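PDB 2YV9: chloride intracellular channel exc-4, which may insert into membranes to form chloride channels and is needed to regulate lumen size as the excretory canal grows in Caenorhabditis elegans. Local coordinates for residues A[102-105]-A[106-109]; A[172-175]-A[176-179]; A[224-227]-A[228-232]; A[244-247]-A[248-252]. All coordinates share one frame; numbering follows the deposited sequence.

Contact 1: A[102-105]-A[106-109]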
loop_
_atom_site.group_PDB
_atom_site.type_symbol
_atom_site.label_atom_id
_atom_site.label_comp_id
_atom_site.label_asym_id
_atom_site.label_seq_id
_atom_site.Cartn_x
_atom_site.Cartn_y
_atom_site.Cartn_z
ATOM N N PHE A 102 -0.376 -4.434 14.190
ATOM C CA PHE A 102 0.222 -5.686 14.660
ATOM C C PHE A 102 0.883 -5.462 16.020
ATOM O O PHE A 102 0.756 -6.318 16.927
ATOM C CB PHE A 102 1.296 -6.129 13.668
ATOM C CG PHE A 102 2.033 -7.387 14.062
ATOM C CD1 PHE A 102 1.671 -8.595 13.503
ATOM C CD2 PHE A 102 3.101 -7.346 14.928
ATOM C CE1 PHE A 102 2.348 -9.768 13.830
ATOM C CE2 PHE A 102 3.760 -8.513 15.281
ATOM C CZ PHE A 102 3.385 -9.717 14.705
ATOM N N HIS A 103 1.583 -4.339 16.151
ATOM C CA HIS A 103 2.317 -4.008 17.379
ATOM C C HIS A 103 1.333 -3.877 18.515
ATOM O O HIS A 103 1.512 -4.505 19.583
ATOM C CB HIS A 103 3.123 -2.708 17.240
ATOM C CG HIS A 103 3.901 -2.367 18.469
ATOM N ND1 HIS A 103 3.336 -1.714 19.548
ATOM C CD2 HIS A 103 5.177 -2.647 18.821
ATOM C CE1 HIS A 103 4.245 -1.584 20.499
ATOM N NE2 HIS A 103 5.367 -2.147 20.088
ATOM N N LEU A 104 0.318 -3.045 18.309
ATOM C CA LEU A 104 -0.713 -2.773 19.297
ATOM C C LEU A 104 -1.466 -4.063 19.681
ATOM O O LEU A 104 -1.723 -4.285 20.871
ATOM C CB LEU A 104 -1.738 -1.747 18.814
ATOM C CG LEU A 104 -1.296 -0.278 18.874
ATOM C CD1 LEU A 104 -2.249 0.653 18.142
ATOM C CD2 LEU A 104 -1.136 0.208 20.354
ATOM N N ALA A 105 -1.872 -4.863 18.699
ATOM C CA ALA A 105 -2.523 -6.173 18.972
ATOM C C ALA A 105 -1.646 -7.016 19.935
ATOM O O ALA A 105 -2.170 -7.650 20.880
ATOM C CB ALA A 105 -2.807 -6.957 17.646
ATOM N N LYS A 106 -0.337 -7.089 19.658
ATOM C CA LYS A 106 0.595 -7.897 20.463
ATOM C C LYS A 106 0.659 -7.332 21.863
ATOM O O LYS A 106 0.593 -8.086 22.867
ATOM C CB LYS A 106 1.974 -7.920 19.822
ATOM C CG LYS A 106 3.019 -8.835 20.532
ATOM C CD LYS A 106 2.823 -10.299 20.165
ATOM C CE LYS A 106 3.765 -11.230 20.931
ATOM N NZ LYS A 106 3.993 -12.512 20.194
ATOM N N GLU A 107 0.789 -6.012 21.940
ATOM C CA GLU A 107 1.036 -5.319 23.196
ATOM C C GLU A 107 -0.114 -5.553 24.155
ATOM O O GLU A 107 0.079 -5.634 25.384
ATOM C CB GLU A 107 1.187 -3.841 22.926
ATOM C CG GLU A 107 1.560 -3.021 24.132
ATOM C CD GLU A 107 1.620 -1.563 23.800
ATOM O OE1 GLU A 107 1.780 -1.245 22.599
ATOM O OE2 GLU A 107 1.491 -0.748 24.733
ATOM N N PHE A 108 -1.308 -5.678 23.593
ATOM C CA PHE A 108 -2.511 -5.907 24.397
ATOM C C PHE A 108 -3.078 -7.346 24.313
ATOM O O PHE A 108 -4.260 -7.576 24.624
ATOM C CB PHE A 108 -3.561 -4.847 24.098
ATOM C CG PHE A 108 -3.156 -3.479 24.539
ATOM C CD1 PHE A 108 -3.219 -3.126 25.874
ATOM C CD2 PHE A 108 -2.670 -2.551 23.630
ATOM C CE1 PHE A 108 -2.834 -1.848 26.290
ATOM C CE2 PHE A 108 -2.287 -1.291 24.036
ATOM C CZ PHE A 108 -2.360 -0.944 25.382
ATOM N N ASN A 109 -2.243 -8.299 23.932
ATOM C CA ASN A 109 -2.619 -9.724 23.942
ATOM C C ASN A 109 -3.815 -10.083 23.061
ATOM O O ASN A 109 -4.591 -10.984 23.413
ATOM C CB ASN A 109 -2.900 -10.176 25.414
ATOM C CG ASN A 109 -2.800 -11.672 25.605
ATOM O OD1 ASN A 109 -3.405 -12.239 26.562
ATOM N ND2 ASN A 109 -2.031 -12.343 24.754
#

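Contact 2: A[172-175]-A[176-179]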
loop_
_atom_site.group_PDB
_atom_site.type_symbol
_atom_site.label_atom_id
_atom_site.label_comp_id
_atom_site.label_asym_id
_atom_site.label_seq_id
_atom_site.Cartn_x
_atom_site.Cartn_y
_atom_site.Cartn_z
ATOM N N ASP A 172 -15.321 -23.524 1.488
ATOM C CA ASP A 172 -16.357 -24.276 2.168
ATOM C C ASP A 172 -15.778 -25.519 2.837
ATOM O O ASP A 172 -16.086 -25.760 3.975
ATOM C CB ASP A 172 -17.436 -24.709 1.195
ATOM C CG ASP A 172 -18.658 -25.290 1.887
ATOM O OD1 ASP A 172 -19.368 -24.593 2.633
ATOM O OD2 ASP A 172 -18.953 -26.483 1.613
ATOM N N GLN A 173 -14.964 -26.261 2.079
ATOM C CA GLN A 173 -14.365 -27.517 2.557
ATOM C C GLN A 173 -13.448 -27.268 3.746
ATOM O O GLN A 173 -13.512 -27.997 4.755
ATOM C CB GLN A 173 -13.611 -28.207 1.412
ATOM C CG GLN A 173 -14.564 -28.871 0.414
ATOM C CD GLN A 173 -13.860 -29.394 -0.856
ATOM O OE1 GLN A 173 -13.001 -30.272 -0.775
ATOM N NE2 GLN A 173 -14.238 -28.856 -2.031
ATOM N N LEU A 174 -12.613 -26.239 3.647
ATOM C CA LEU A 174 -11.743 -25.855 4.767
ATOM C C LEU A 174 -12.524 -25.501 6.030
ATOM O O LEU A 174 -12.194 -25.914 7.138
ATOM C CB LEU A 174 -10.881 -24.667 4.357
ATOM C CG LEU A 174 -9.918 -24.133 5.411
ATOM C CD1 LEU A 174 -9.025 -25.301 5.929
ATOM C CD2 LEU A 174 -9.104 -22.992 4.823
ATOM N N LEU A 175 -13.586 -24.722 5.882
ATOM C CA LEU A 175 -14.393 -24.355 7.004
ATOM C C LEU A 175 -15.106 -25.542 7.614
ATOM O O LEU A 175 -15.298 -25.599 8.840
ATOM C CB LEU A 175 -15.417 -23.301 6.576
ATOM C CG LEU A 175 -14.843 -21.907 6.366
ATOM C CD1 LEU A 175 -15.882 -21.046 5.543
ATOM C CD2 LEU A 175 -14.474 -21.141 7.687
ATOM N N SER A 176 -15.505 -26.489 6.767
ATOM C CA SER A 176 -16.186 -27.689 7.244
ATOM C C SER A 176 -15.239 -28.526 8.083
ATOM O O SER A 176 -15.624 -29.004 9.154
ATOM C CB SER A 176 -16.736 -28.511 6.090
ATOM O OG SER A 176 -15.723 -28.822 5.168
ATOM N N GLU A 177 -14.024 -28.721 7.586
ATOM C CA GLU A 177 -13.022 -29.447 8.378
ATOM C C GLU A 177 -12.566 -28.703 9.640
ATOM O O GLU A 177 -12.387 -29.326 10.684
ATOM C CB GLU A 177 -11.846 -29.955 7.527
ATOM C CG GLU A 177 -11.097 -28.958 6.661
ATOM C CD GLU A 177 -10.673 -29.555 5.306
ATOM O OE1 GLU A 177 -11.231 -30.602 4.901
ATOM O OE2 GLU A 177 -9.796 -28.969 4.634
ATOM N N ARG A 178 -12.404 -27.386 9.568
ATOM C CA ARG A 178 -11.974 -26.595 10.734
ATOM C C ARG A 178 -13.054 -26.470 11.807
ATOM O O ARG A 178 -12.751 -26.412 13.000
ATOM C CB ARG A 178 -11.488 -25.206 10.304
ATOM C CG ARG A 178 -10.127 -25.242 9.704
ATOM C CD ARG A 178 -9.456 -23.876 9.502
ATOM N NE ARG A 178 -8.126 -24.100 8.928
ATOM C CZ ARG A 178 -7.316 -23.176 8.432
ATOM N NH1 ARG A 178 -7.665 -21.899 8.410
ATOM N NH2 ARG A 178 -6.128 -23.550 7.934
ATOM N N LYS A 179 -14.309 -26.431 11.380
ATOM C CA LYS A 179 -15.459 -26.206 12.257
ATOM C C LYS A 179 -15.403 -24.928 13.106
ATOM O O LYS A 179 -16.076 -24.810 14.126
ATOM C CB LYS A 179 -15.685 -27.457 13.134
ATOM C CG LYS A 179 -15.754 -28.703 12.281
ATOM C CD LYS A 179 -16.082 -29.956 13.062
ATOM C CE LYS A 179 -16.512 -31.076 12.122
ATOM N NZ LYS A 179 -15.500 -31.383 11.060
#

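Contact 3: A[224-227]-A[228-232]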
loop_
_atom_site.group_PDB
_atom_site.type_symbol
_atom_site.label_atom_id
_atom_site.label_comp_id
_atom_site.label_asym_id
_atom_site.label_seq_id
_atom_site.Cartn_x
_atom_site.Cartn_y
_atom_site.Cartn_z
ATOM N N TYR A 224 -20.107 -18.698 7.344
ATOM C CA TYR A 224 -19.023 -17.756 7.551
ATOM C C TYR A 224 -19.445 -16.359 7.025
ATOM O O TYR A 224 -19.175 -15.326 7.657
ATOM C CB TYR A 224 -17.784 -18.287 6.836
ATOM C CG TYR A 224 -16.572 -17.414 6.855
ATOM C CD1 TYR A 224 -15.682 -17.414 7.937
ATOM C CD2 TYR A 224 -16.262 -16.585 5.758
ATOM C CE1 TYR A 224 -14.621 -16.609 7.960
ATOM C CE2 TYR A 224 -15.138 -15.765 5.794
ATOM C CZ TYR A 224 -14.301 -15.825 6.850
ATOM O OH TYR A 224 -13.195 -15.041 6.906
ATOM N N ILE A 225 -20.168 -16.322 5.912
ATOM C CA ILE A 225 -20.692 -15.023 5.433
ATOM C C ILE A 225 -21.702 -14.478 6.474
ATOM O O ILE A 225 -21.710 -13.291 6.840
ATOM C CB ILE A 225 -21.312 -15.182 4.044
ATOM C CG1 ILE A 225 -20.192 -15.499 3.023
ATOM C CG2 ILE A 225 -22.107 -13.896 3.648
ATOM C CD1 ILE A 225 -20.668 -16.065 1.704
ATOM N N LEU A 226 -22.570 -15.343 6.971
ATOM C CA LEU A 226 -23.456 -14.947 8.076
ATOM C C LEU A 226 -22.681 -14.417 9.280
ATOM O O LEU A 226 -23.040 -13.394 9.824
ATOM C CB LEU A 226 -24.345 -16.112 8.474
ATOM C CG LEU A 226 -25.362 -15.844 9.591
ATOM C CD1 LEU A 226 -26.210 -14.566 9.436
ATOM C CD2 LEU A 226 -26.275 -17.122 9.762
ATOM N N THR A 227 -21.606 -15.102 9.652
ATOM C CA THR A 227 -20.721 -14.607 10.688
ATOM C C THR A 227 -20.268 -13.187 10.347
ATOM O O THR A 227 -20.309 -12.321 11.181
ATOM C CB THR A 227 -19.579 -15.577 10.929
ATOM O OG1 THR A 227 -20.168 -16.807 11.398
ATOM C CG2 THR A 227 -18.625 -15.033 11.942
ATOM N N ALA A 228 -19.891 -12.943 9.097
ATOM C CA ALA A 228 -19.490 -11.588 8.692
ATOM C C ALA A 228 -20.570 -10.538 9.007
ATOM O O ALA A 228 -20.317 -9.471 9.543
ATOM C CB ALA A 228 -19.219 -11.570 7.172
ATOM N N TYR A 229 -21.760 -10.873 8.585
ATOM C CA TYR A 229 -22.940 -10.003 8.676
ATOM C C TYR A 229 -23.410 -9.867 10.123
ATOM O O TYR A 229 -24.355 -9.117 10.353
ATOM C CB TYR A 229 -24.050 -10.588 7.804
ATOM C CG TYR A 229 -23.750 -10.668 6.328
ATOM C CD1 TYR A 229 -22.720 -9.894 5.740
ATOM C CD2 TYR A 229 -24.581 -11.379 5.459
ATOM C CE1 TYR A 229 -22.496 -9.943 4.341
ATOM C CE2 TYR A 229 -24.357 -11.391 4.090
ATOM C CZ TYR A 229 -23.300 -10.673 3.553
ATOM O OH TYR A 229 -23.092 -10.690 2.188
ATOM N N ARG A 230 -22.783 -10.618 11.047
ATOM C CA ARG A 230 -23.003 -10.450 12.502
ATOM C C ARG A 230 -21.772 -9.918 13.291
ATOM O O ARG A 230 -21.809 -9.821 14.532
ATOM C CB ARG A 230 -23.517 -11.772 13.134
ATOM C CG ARG A 230 -24.861 -12.263 12.609
ATOM C CD ARG A 230 -25.145 -13.669 13.160
ATOM N NE ARG A 230 -26.447 -14.208 12.779
ATOM C CZ ARG A 230 -26.899 -15.407 13.148
ATOM N NH1 ARG A 230 -26.150 -16.212 13.897
ATOM N NH2 ARG A 230 -28.106 -15.810 12.761
ATOM N N THR A 231 -20.673 -9.594 12.580
ATOM C CA THR A 231 -19.448 -9.101 13.166
ATOM C C THR A 231 -19.440 -7.579 12.995
ATOM O O THR A 231 -19.397 -7.071 11.876
ATOM C CB THR A 231 -18.272 -9.700 12.417
ATOM O OG1 THR A 231 -18.278 -11.137 12.548
ATOM C CG2 THR A 231 -16.936 -9.134 12.902
ATOM N N ALA A 232 -19.533 -6.843 14.095
ATOM C CA ALA A 232 -19.601 -5.413 14.052
ATOM C C ALA A 232 -18.450 -4.839 13.228
ATOM O O ALA A 232 -18.680 -3.932 12.451
ATOM C CB ALA A 232 -19.617 -4.818 15.503
#

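Contact 4: A[244-247]-A[248-252]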
loop_
_atom_site.group_PDB
_atom_site.type_symbol
_atom_site.label_atom_id
_atom_site.label_comp_id
_atom_site.label_asym_id
_atom_site.label_seq_id
_atom_site.Cartn_x
_atom_site.Cartn_y
_atom_site.Cartn_z
ATOM N N ILE A 244 -20.203 -0.511 -3.929
ATOM C CA ILE A 244 -19.420 -1.641 -4.352
ATOM C C ILE A 244 -19.560 -1.772 -5.885
ATOM O O ILE A 244 -18.569 -1.922 -6.595
ATOM C CB ILE A 244 -19.885 -2.954 -3.668
ATOM C CG1 ILE A 244 -19.632 -2.881 -2.148
ATOM C CG2 ILE A 244 -19.114 -4.155 -4.284
ATOM C CD1 ILE A 244 -20.302 -4.025 -1.286
ATOM N N ILE A 245 -20.806 -1.726 -6.367
ATOM C CA ILE A 245 -21.083 -1.832 -7.816
ATOM C C ILE A 245 -20.352 -0.729 -8.559
ATOM O O ILE A 245 -19.624 -0.982 -9.532
ATOM C CB ILE A 245 -22.582 -1.795 -8.084
ATOM C CG1 ILE A 245 -23.283 -3.040 -7.535
ATOM C CG2 ILE A 245 -22.836 -1.721 -9.582
ATOM C CD1 ILE A 245 -24.746 -2.772 -7.162
ATOM N N HIS A 246 -20.436 0.503 -8.057
ATOM C CA HIS A 246 -19.800 1.625 -8.735
ATOM C C HIS A 246 -18.286 1.542 -8.781
ATOM O O HIS A 246 -17.680 1.890 -9.770
ATOM C CB HIS A 246 -20.222 2.916 -8.067
ATOM C CG HIS A 246 -19.893 4.128 -8.876
ATOM N ND1 HIS A 246 -18.781 4.907 -8.637
ATOM C CD2 HIS A 246 -20.510 4.669 -9.954
ATOM C CE1 HIS A 246 -18.743 5.893 -9.522
ATOM N NE2 HIS A 246 -19.776 5.766 -10.337
ATOM N N HIS A 247 -17.694 0.987 -7.712
ATOM C CA HIS A 247 -16.269 0.812 -7.645
ATOM C C HIS A 247 -15.789 -0.012 -8.831
ATOM O O HIS A 247 -14.835 0.386 -9.504
ATOM C CB HIS A 247 -15.919 0.166 -6.281
ATOM C CG HIS A 247 -14.500 -0.278 -6.147
ATOM N ND1 HIS A 247 -13.506 0.532 -5.641
ATOM C CD2 HIS A 247 -13.916 -1.474 -6.405
ATOM C CE1 HIS A 247 -12.372 -0.149 -5.586
ATOM N NE2 HIS A 247 -12.590 -1.363 -6.060
ATOM N N TYR A 248 -16.433 -1.159 -9.064
ATOM C CA TYR A 248 -15.997 -2.053 -10.136
ATOM C C TYR A 248 -16.415 -1.412 -11.463
ATOM O O TYR A 248 -15.670 -1.486 -12.418
ATOM C CB TYR A 248 -16.541 -3.450 -9.998
ATOM C CG TYR A 248 -15.894 -4.183 -8.847
ATOM C CD1 TYR A 248 -14.698 -4.845 -9.014
ATOM C CD2 TYR A 248 -16.448 -4.117 -7.590
ATOM C CE1 TYR A 248 -14.096 -5.480 -7.945
ATOM C CE2 TYR A 248 -15.886 -4.742 -6.520
ATOM C CZ TYR A 248 -14.682 -5.429 -6.710
ATOM O OH TYR A 248 -14.081 -6.015 -5.605
ATOM N N LYS A 249 -17.575 -0.755 -11.492
ATOM C CA LYS A 249 -17.981 -0.110 -12.771
ATOM C C LYS A 249 -17.005 0.969 -13.204
ATOM O O LYS A 249 -16.630 1.013 -14.383
ATOM C CB LYS A 249 -19.447 0.350 -12.740
ATOM C CG LYS A 249 -20.376 -0.828 -12.842
ATOM C CD LYS A 249 -21.840 -0.477 -12.866
ATOM C CE LYS A 249 -22.209 0.334 -14.059
ATOM N NZ LYS A 249 -23.682 0.289 -14.303
ATOM N N GLU A 250 -16.544 1.805 -12.267
ATOM C CA GLU A 250 -15.670 2.919 -12.597
ATOM C C GLU A 250 -14.296 2.478 -13.116
ATOM O O GLU A 250 -13.703 3.175 -13.960
ATOM C CB GLU A 250 -15.606 3.996 -11.472
ATOM C CG GLU A 250 -14.811 3.665 -10.189
ATOM C CD GLU A 250 -14.891 4.761 -9.079
ATOM O OE1 GLU A 250 -15.258 5.926 -9.405
ATOM O OE2 GLU A 250 -14.570 4.467 -7.871
ATOM N N GLN A 251 -13.820 1.314 -12.665
ATOM C CA GLN A 251 -12.559 0.742 -13.183
ATOM C C GLN A 251 -12.732 -0.170 -14.436
ATOM O O GLN A 251 -11.836 -0.212 -15.274
ATOM C CB GLN A 251 -11.810 -0.048 -12.089
ATOM C CG GLN A 251 -11.559 0.698 -10.747
ATOM C CD GLN A 251 -10.564 1.866 -10.821
ATOM O OE1 GLN A 251 -9.716 1.946 -11.716
ATOM N NE2 GLN A 251 -10.655 2.766 -9.840
ATOM N N MET A 252 -13.841 -0.921 -14.496
ATOM C CA MET A 252 -14.217 -1.753 -15.663
ATOM C C MET A 252 -14.837 -0.835 -16.772
ATOM O O MET A 252 -15.383 -1.343 -17.758
ATOM C CB MET A 252 -15.222 -2.900 -15.258
ATOM C CG MET A 252 -14.672 -4.302 -14.609
ATOM S SD MET A 252 -13.586 -5.174 -15.782
ATOM C CE MET A 252 -14.204 -4.657 -17.378
HETATM O O HOH W 1 -17.058 4.711 -6.525
HETATM O O HOH W 2 -12.751 2.632 -7.838
#

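Contact 1: A[102-105]-A[106-109]
Glu107 N donates to His103 O at 2.9 Å. The bond belongs to the last turn of helix 94-107, in the thioredoxin-like N-terminal domain, which ends in a Schellman motif. Lys106 N to Phe102 O and Phe108 N to Leu104 O carry the helical pattern on either side of it. Asn109 then takes positive phi, at 60°. Asn109 N turns back to Lys106 O at 3.0 Å, and the next amide along the chain reaches Ala105 O.

Two side-chain pairs, each four residues apart, line this turn. Glu107 sets its CG anti to the backbone N (chi1 -175°) and runs out extended. Glu107 OE1 thereby arrives at the edge of the His103 ring, near its plane, 3.3 Å from His103 CE1. Carboxylate and ring are turned 77° apart. OE1 also lies near ND1, but the angle is too poor for a hydrogen bond.

Leu104 and Phe108 lie side by side and point the same way. Leu104 CD2 meets Phe108 CE2 at 4.1 Å, an apolar touch. The two rest on neighbouring loops, Leu104 on Pro18 and Phe108 on Val55. Ala105, which is buried, packs on Phe113. The Phe108 ring also turns an edge to the helix backbone, where Phe108 CD2 comes 3.4 Å from Leu104 O, the same oxygen that accepts the Phe108 amide.

Contact 2: A[172-175]-A[176-179]
Leu174 and Arg178 meet one turn apart, in the C-terminal turn of helix 155-178, within the all-helical C-terminal part of the GST fold. The apolar part of the contact lies here. Leu174 CD1 touches Arg178 NE at 3.4 Å, and CD2 sits 4.0 Å above the centre of the guanidinium face. The arginine chain is extended from CG to NE, which carries the flat group over both leucine methyls.

The charged end has its partners outside this turn. NH2 forms a salt bridge with Asp116 and NH1 bonds to Leu183 O. Replacing Arg178 with a methionine would probably leave Asp116 without this positive mate and Leu183 O without its donor.

Backbone bonds form a second group. Glu177 N reaches Gln173 O at 3.0 Å. Arg178 N and Lys179 N each find their acceptor, Leu174 O and Leu175 O, at 2.8 Å.

Two side chains bond to the backbone. Lys179 leaves the helix with positive phi, and its NZ curls back to Ser176 O at 3.1 Å. Ser176 OG is modelled doubtfully close to Gln173 O.

Two helices flank the turn. Leu174 and Arg178 pack on Ser118 of helix 117-140, while Leu175 leans on His220 and Tyr224 of helix 219-228.

Contact 3: A[224-227]-A[228-232]
Ile225 lays its CG2 methyl over the face of the Tyr229 ring in a CH-pi contact, 3.8 Å from the ring centroid. This is the tight, buried part of the contact. Helix 219-228 gives way here to a type I beta turn from Ala228 to Thr231, which leads to helix 232-236 and so joins two helices in the helical part of the GST fold. CG2 is anti to the backbone N of Ile225, which sends it toward the ring, and it reaches Tyr229 CE2 and CZ at 3.4 Å each. Ile225 O also lies over a face of the ring, near CG. The ring is fixed further by His269, stacked on it, and by His200, whose ND1 bonds to the tyrosine OH.

Arg230 lies on the exposed side. Its extended chain passes obliquely over buried Leu226. Arg230 NE comes 3.4 Å from Leu226 CD1, while CD2 lies above one face of the guanidinium, toward its rim. Arg230 also touches Ala285.

Between the two sides the turn is closed at one backbone oxygen. Thr227 O accepts from Thr231 OG1 at 2.7 Å and from Arg230 N at 3.0 Å. The two donors reach it from opposite faces of the carbonyl plane, well out of that plane.

Contact 4: A[244-247]-A[248-252]
His247 and Tyr248, adjacent on helix 241-251 in the helical part of the GST fold, form a T-shaped ring pair. The histidine edge points at the tyrosine face, with the planes at 79° and the centroids 5.0 Å apart. His247 CD2 does the touching, 3.8 Å above the Tyr248 ring centre. An edge of the tyrosine ring meets the previous turn: Tyr248 CD2 lies 3.2 Å from Ile244 O, and CE2 packs against Ile244 CG2. The helical bond from Tyr248 N to Ile244 O is weak. The next two bonds are firm, with Glu250 N reaching His246 O at 2.7 Å.

Glu250 CG lies between the backbone N and the carbonyl carbon (chi1 74°), and the chain is extended beyond it. This brings Glu250 OE1 within 3.5 Å of His246 CE1. Two waters also bind here. One sits in the His246 ring plane at ND1 and gives a weak bond to Glu250 OE2. The other donates to Glu250 OE2 at 2.6 Å and accepts from Gln251 NE2 at 2.9 Å.

Farther out, Gln251 packs on Gly76 of the second subunit. Glu250 OE2 forms a salt bridge with Lys25 at the end of strand 19-25, which ties this helix to the N-terminal domain. A phenylalanine in place of Tyr248 would probably leave Tyr127 and His201 without their shared hydroxyl partner, since Tyr248 OH bonds to both Tyr127 OH and His201 ND1.

The four contacts follow one another along the chain. Each is a single local turn, so none encloses a long loop, and none nests in or crosses another. Contact 1 ends helix 94-107 of the thioredoxin-like domain. Contact 2 ends helix 155-178, contact 3 leads out of helix 219-228, and contact 4 ends helix 241-251; these three lie in the helical part of the GST fold. Contacts 2 and 3 touch directly, with Leu175 CD1 3.6 Å from Tyr224 CB, so the end of helix 155-178 packs on helix 219-228. Contacts 1 and 4 lie on opposite sides of the chain's centre, their centres about 35 Å apart. Contacts 3 and 4 both reach helix 190-210 at His200.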